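NMB1025 protein (Neisseria meningitidis serogroup B, PDB 3KJJ) is of unknown function but belongs to the YjgF/RutC family, whose members are typically trimeric and include enamine/imine deaminases. Local coordinates at residues I73-M78 and W112-K117. Numbering follows the deposited sequence.
Sequences IYLRDM and WRVEIK
In the one of its two conformers described here, the Arg113 guanidinium has Arg76 CD 4.3 Å above its plane, out toward the rim, while Asp77 CB approaches NH1 obliquely at 3.5 Å. Asp77 and Arg113 run side by side, but their planes are turned 41° apart and OD1 stays beyond salt-bridge distance of NH1; Asp80 pairs with Arg113 NE instead, and Gly79 N holds Asp77 OD2. The Tyr74 ring meets Glu115 O obliquely. The two segments exemplify antiparallel pairing carried just past the strand ends. Tyr74 and Glu115 form a hydrogen-bonded pair, Tyr74 N reaching Glu115 O at 2.9 Å almost straight and Glu115 N returning to Tyr74 O. Beyond it, Arg76 N still hydrogen-bonds Arg113 O at 3.2 Å from above the carbonyl plane, and one water links Arg76 NH1 to Trp112 O. On the sheet face opposite Tyr74 and Glu115, Val114 CG2, anti to the backbone N, packs against Ile73 CG2 (3.9 Å) and Leu75 CD2 (3.8 Å), and Ile116 CG1 lies beside Ile73 CG1. As in the YjgF-like fold, this apolar face rests on helices 43-60 and 81-91, Tyr74 and Glu115 face neighbouring subunits of the trimer, and strand 99-104 continues the mixed sheet beyond 68-75.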
ATOM      1  N   ILE B  73       5.436  -3.546   6.258  1.00 13.05           N
ATOM      2  CA  ILE B  73       6.192  -3.293   7.462  1.00 12.11           C
ATOM      3  C   ILE B  73       7.274  -2.307   7.095  1.00 14.57           C
ATOM      4  O   ILE B  73       8.077  -2.559   6.197  1.00 13.09           O
ATOM      5  CB  ILE B  73       6.828  -4.580   8.024  1.00 12.36           C
ATOM      6  CG1 ILE B  73       5.742  -5.614   8.364  1.00 14.30           C
ATOM      7  CG2 ILE B  73       7.683  -4.269   9.280  1.00 13.63           C
ATOM      8  CD1 ILE B  73       6.293  -7.043   8.498  1.00  6.91           C
ATOM      9  N   TYR B  74       7.242  -1.169   7.771  1.00 10.80           N
ATOM     10  CA  TYR B  74       8.219  -0.131   7.577  1.00 16.70           C
ATOM     11  C   TYR B  74       9.140  -0.210   8.790  1.00 13.01           C
ATOM     12  O   TYR B  74       8.675  -0.175   9.922  1.00 16.79           O
ATOM     13  CB  TYR B  74       7.519   1.225   7.490  1.00 10.88           C
ATOM     14  CG  TYR B  74       6.555   1.382   6.329  1.00 18.85           C
ATOM     15  CD1 TYR B  74       7.018   1.594   5.028  1.00 12.75           C
ATOM     16  CD2 TYR B  74       5.170   1.344   6.535  1.00 16.14           C
ATOM     17  CE1 TYR B  74       6.133   1.739   3.965  1.00 17.72           C
ATOM     18  CE2 TYR B  74       4.290   1.482   5.482  1.00 14.53           C
ATOM     19  CZ  TYR B  74       4.774   1.681   4.203  1.00 17.77           C
ATOM     20  OH  TYR B  74       3.895   1.830   3.161  1.00 25.87           O
ATOM     21  N   LEU B  75      10.435  -0.360   8.553  1.00 16.50           N
ATOM     22  CA  LEU B  75      11.413  -0.260   9.636  1.00 18.24           C
ATOM     23  C   LEU B  75      12.238   0.992   9.431  1.00 19.95           C
ATOM     24  O   LEU B  75      12.567   1.334   8.298  1.00 18.74           O
ATOM     25  CB  LEU B  75      12.340  -1.480   9.667  1.00 17.92           C
ATOM     26  CG  LEU B  75      11.732  -2.841   9.997  1.00 21.45           C
ATOM     27  CD1 LEU B  75      12.748  -3.940   9.670  1.00 19.01           C
ATOM     28  CD2 LEU B  75      11.299  -2.922  11.464  1.00 14.75           C
ATOM     29  N   ARG B  76      12.574   1.659  10.532  1.00 20.11           N
ATOM     30  CA  ARG B  76      13.449   2.819  10.508  1.00 19.03           C
ATOM     31  C   ARG B  76      14.854   2.418  10.050  1.00 18.33           C
ATOM     32  O   ARG B  76      15.546   3.174   9.355  1.00 19.84           O
ATOM     33  CB  ARG B  76      13.506   3.465  11.894  1.00 19.76           C
ATOM     34  CG  ARG B  76      14.532   4.587  11.991  1.00 18.08           C
ATOM     35  CD  ARG B  76      14.696   5.123  13.400  1.00 20.80           C
ATOM     36  NE  ARG B  76      15.586   6.282  13.407  1.00 21.01           N
ATOM     37  CZ  ARG B  76      15.249   7.505  13.003  1.00 20.69           C
ATOM     38  NH1 ARG B  76      14.026   7.756  12.558  1.00 11.87           N
ATOM     39  NH2 ARG B  76      16.135   8.491  13.057  1.00 19.76           N
ATOM     40  N   ASP B  77      15.241   1.212  10.436  1.00 16.55           N
ATOM     41  CA  ASP B  77      16.569   0.701  10.235  1.00 17.88           C
ATOM     42  C   ASP B  77      16.498  -0.803   9.905  1.00 17.40           C
ATOM     43  O   ASP B  77      16.177  -1.607  10.768  1.00 16.42           O
ATOM     44  CB  ASP B  77      17.387   0.955  11.513  1.00 17.38           C
ATOM     45  CG  ASP B  77      18.855   0.649  11.335  1.00 21.77           C
ATOM     46  OD1 ASP B  77      19.702   1.414  11.838  1.00 25.91           O
ATOM     47  OD2 ASP B  77      19.166  -0.363  10.691  1.00 22.84           O
HETATM   48  N   MSE B  78      16.806  -1.169   8.657  1.00 18.47           N
HETATM   49  CA  MSE B  78      16.749  -2.576   8.204  1.00 20.45           C
HETATM   50  C   MSE B  78      17.673  -3.508   8.998  1.00 20.28           C
HETATM   51  O   MSE B  78      17.582  -4.727   8.884  1.00 19.84           O
HETATM   52  CB  MSE B  78      17.007  -2.691   6.689  1.00 21.43           C
HETATM   53  CG  MSE B  78      16.715  -4.094   6.060  1.00 30.14           C
HETATM   54 SE   MSE B  78      14.813  -4.683   6.109  1.00 30.42          SE
HETATM   55  CE  MSE B  78      14.070  -3.121   5.264  1.00 17.26           C
ATOM     56  N   TRP B 112      10.502   5.636  16.964  1.00 19.69           N
ATOM     57  CA  TRP B 112       9.716   4.545  16.372  1.00 19.23           C
ATOM     58  C   TRP B 112      10.567   3.746  15.398  1.00 20.14           C
ATOM     59  O   TRP B 112      11.098   4.290  14.429  1.00 22.35           O
ATOM     60  CB  TRP B 112       8.480   5.064  15.640  1.00 21.32           C
ATOM     61  CG  TRP B 112       7.453   5.765  16.489  1.00 19.71           C
ATOM     62  CD1 TRP B 112       7.341   5.752  17.854  1.00 23.22           C
ATOM     63  CD2 TRP B 112       6.353   6.544  16.004  1.00 21.38           C
ATOM     64  NE1 TRP B 112       6.256   6.503  18.246  1.00 20.13           N
ATOM     65  CE2 TRP B 112       5.628   6.992  17.130  1.00 22.97           C
ATOM     66  CE3 TRP B 112       5.918   6.917  14.721  1.00 22.53           C
ATOM     67  CZ2 TRP B 112       4.489   7.800  17.015  1.00 21.34           C
ATOM     68  CZ3 TRP B 112       4.780   7.709  14.606  1.00 23.49           C
ATOM     69  CH2 TRP B 112       4.080   8.145  15.751  1.00 22.73           C
ATOM     70  N   ARG B 113      10.667   2.446  15.645  1.00 18.59           N
ATOM     71  CA  ARG B 113      11.528   1.570  14.857  0.50 18.83           C
ATOM     72  C   ARG B 113      10.731   0.714  13.875  1.00 17.83           C
ATOM     73  O   ARG B 113      11.308   0.079  12.981  1.00 18.21           O
ATOM     74  CB  ARG B 113      12.369   0.691  15.790  0.50 19.31           C
ATOM     75  CG  ARG B 113      13.053   1.471  16.909  0.50 20.14           C
ATOM     76  CD  ARG B 113      14.343   0.820  17.327  0.50 23.87           C
ATOM     77  NE  ARG B 113      15.291   0.751  16.219  0.50 19.01           N
ATOM     78  CZ  ARG B 113      16.239   1.652  15.989  0.50 21.19           C
ATOM     79  NH1 ARG B 113      17.061   1.496  14.962  0.50 18.62           N
ATOM     80  NH2 ARG B 113      16.373   2.697  16.793  0.50 18.92           N
ATOM     81  N   VAL B 114       9.401   0.707  14.045  1.00 16.62           N
ATOM     82  CA  VAL B 114       8.500  -0.104  13.213  1.00 15.02           C
ATOM     83  C   VAL B 114       7.091   0.496  13.107  1.00 16.21           C
ATOM     84  O   VAL B 114       6.591   1.127  14.040  1.00 16.53           O
ATOM     85  CB  VAL B 114       8.444  -1.596  13.700  1.00 16.75           C
ATOM     86  CG1 VAL B 114       7.842  -1.698  15.128  1.00  9.51           C
ATOM     87  CG2 VAL B 114       7.698  -2.495  12.703  1.00 12.26           C
ATOM     88  N   GLU B 115       6.482   0.312  11.942  1.00 13.81           N
ATOM     89  CA  GLU B 115       5.104   0.694  11.689  1.00 13.35           C
ATOM     90  C   GLU B 115       4.547  -0.368  10.752  1.00 12.00           C
ATOM     91  O   GLU B 115       5.197  -0.744   9.781  1.00 11.67           O
ATOM     92  CB  GLU B 115       5.031   2.098  11.055  1.00 13.93           C
ATOM     93  CG  GLU B 115       3.617   2.620  10.776  1.00 20.45           C
ATOM     94  CD  GLU B 115       3.575   4.107  10.416  1.00 20.35           C
ATOM     95  OE1 GLU B 115       4.545   4.837  10.708  1.00 20.65           O
ATOM     96  OE2 GLU B 115       2.558   4.554   9.848  1.00 23.10           O
ATOM     97  N   ILE B 116       3.353  -0.873  11.048  1.00 14.01           N
ATOM     98  CA  ILE B 116       2.765  -1.927  10.216  1.00 13.72           C
ATOM     99  C   ILE B 116       1.378  -1.510   9.747  1.00 14.51           C
ATOM    100  O   ILE B 116       0.521  -1.122  10.559  1.00 12.86           O
ATOM    101  CB  ILE B 116       2.731  -3.298  10.940  1.00 15.47           C
ATOM    102  CG1 ILE B 116       4.142  -3.702  11.384  1.00 16.39           C
ATOM    103  CG2 ILE B 116       2.095  -4.378  10.044  1.00 13.33           C
ATOM    104  CD1 ILE B 116       4.221  -4.985  12.231  1.00 13.36           C
ATOM    105  N   LYS B 117       1.195  -1.586   8.429  1.00 13.68           N
ATOM    106  CA  LYS B 117      -0.032  -1.211   7.746  1.00 16.69           C
ATOM    107  C   LYS B 117      -0.721  -2.460   7.213  1.00 15.47           C
ATOM    108  O   LYS B 117      -0.155  -3.192   6.400  1.00 18.94           O
ATOM    109  CB  LYS B 117       0.294  -0.267   6.591  1.00 14.21           C
ATOM    110  CG  LYS B 117      -0.912   0.172   5.752  1.00 19.26           C
ATOM    111  CD  LYS B 117      -1.493   1.457   6.270  1.00 29.19           C
ATOM    112  CE  LYS B 117      -2.204   2.198   5.167  1.00 28.22           C
ATOM    113  NZ  LYS B 117      -3.112   3.238   5.728  1.00 21.10           N
TER
HETATM  114  O   HOH W   1      11.578   6.455  12.928  1.00 15.94           O
HETATM  115  O   HOH W   2      14.120  -0.003  12.900  1.00 16.10           O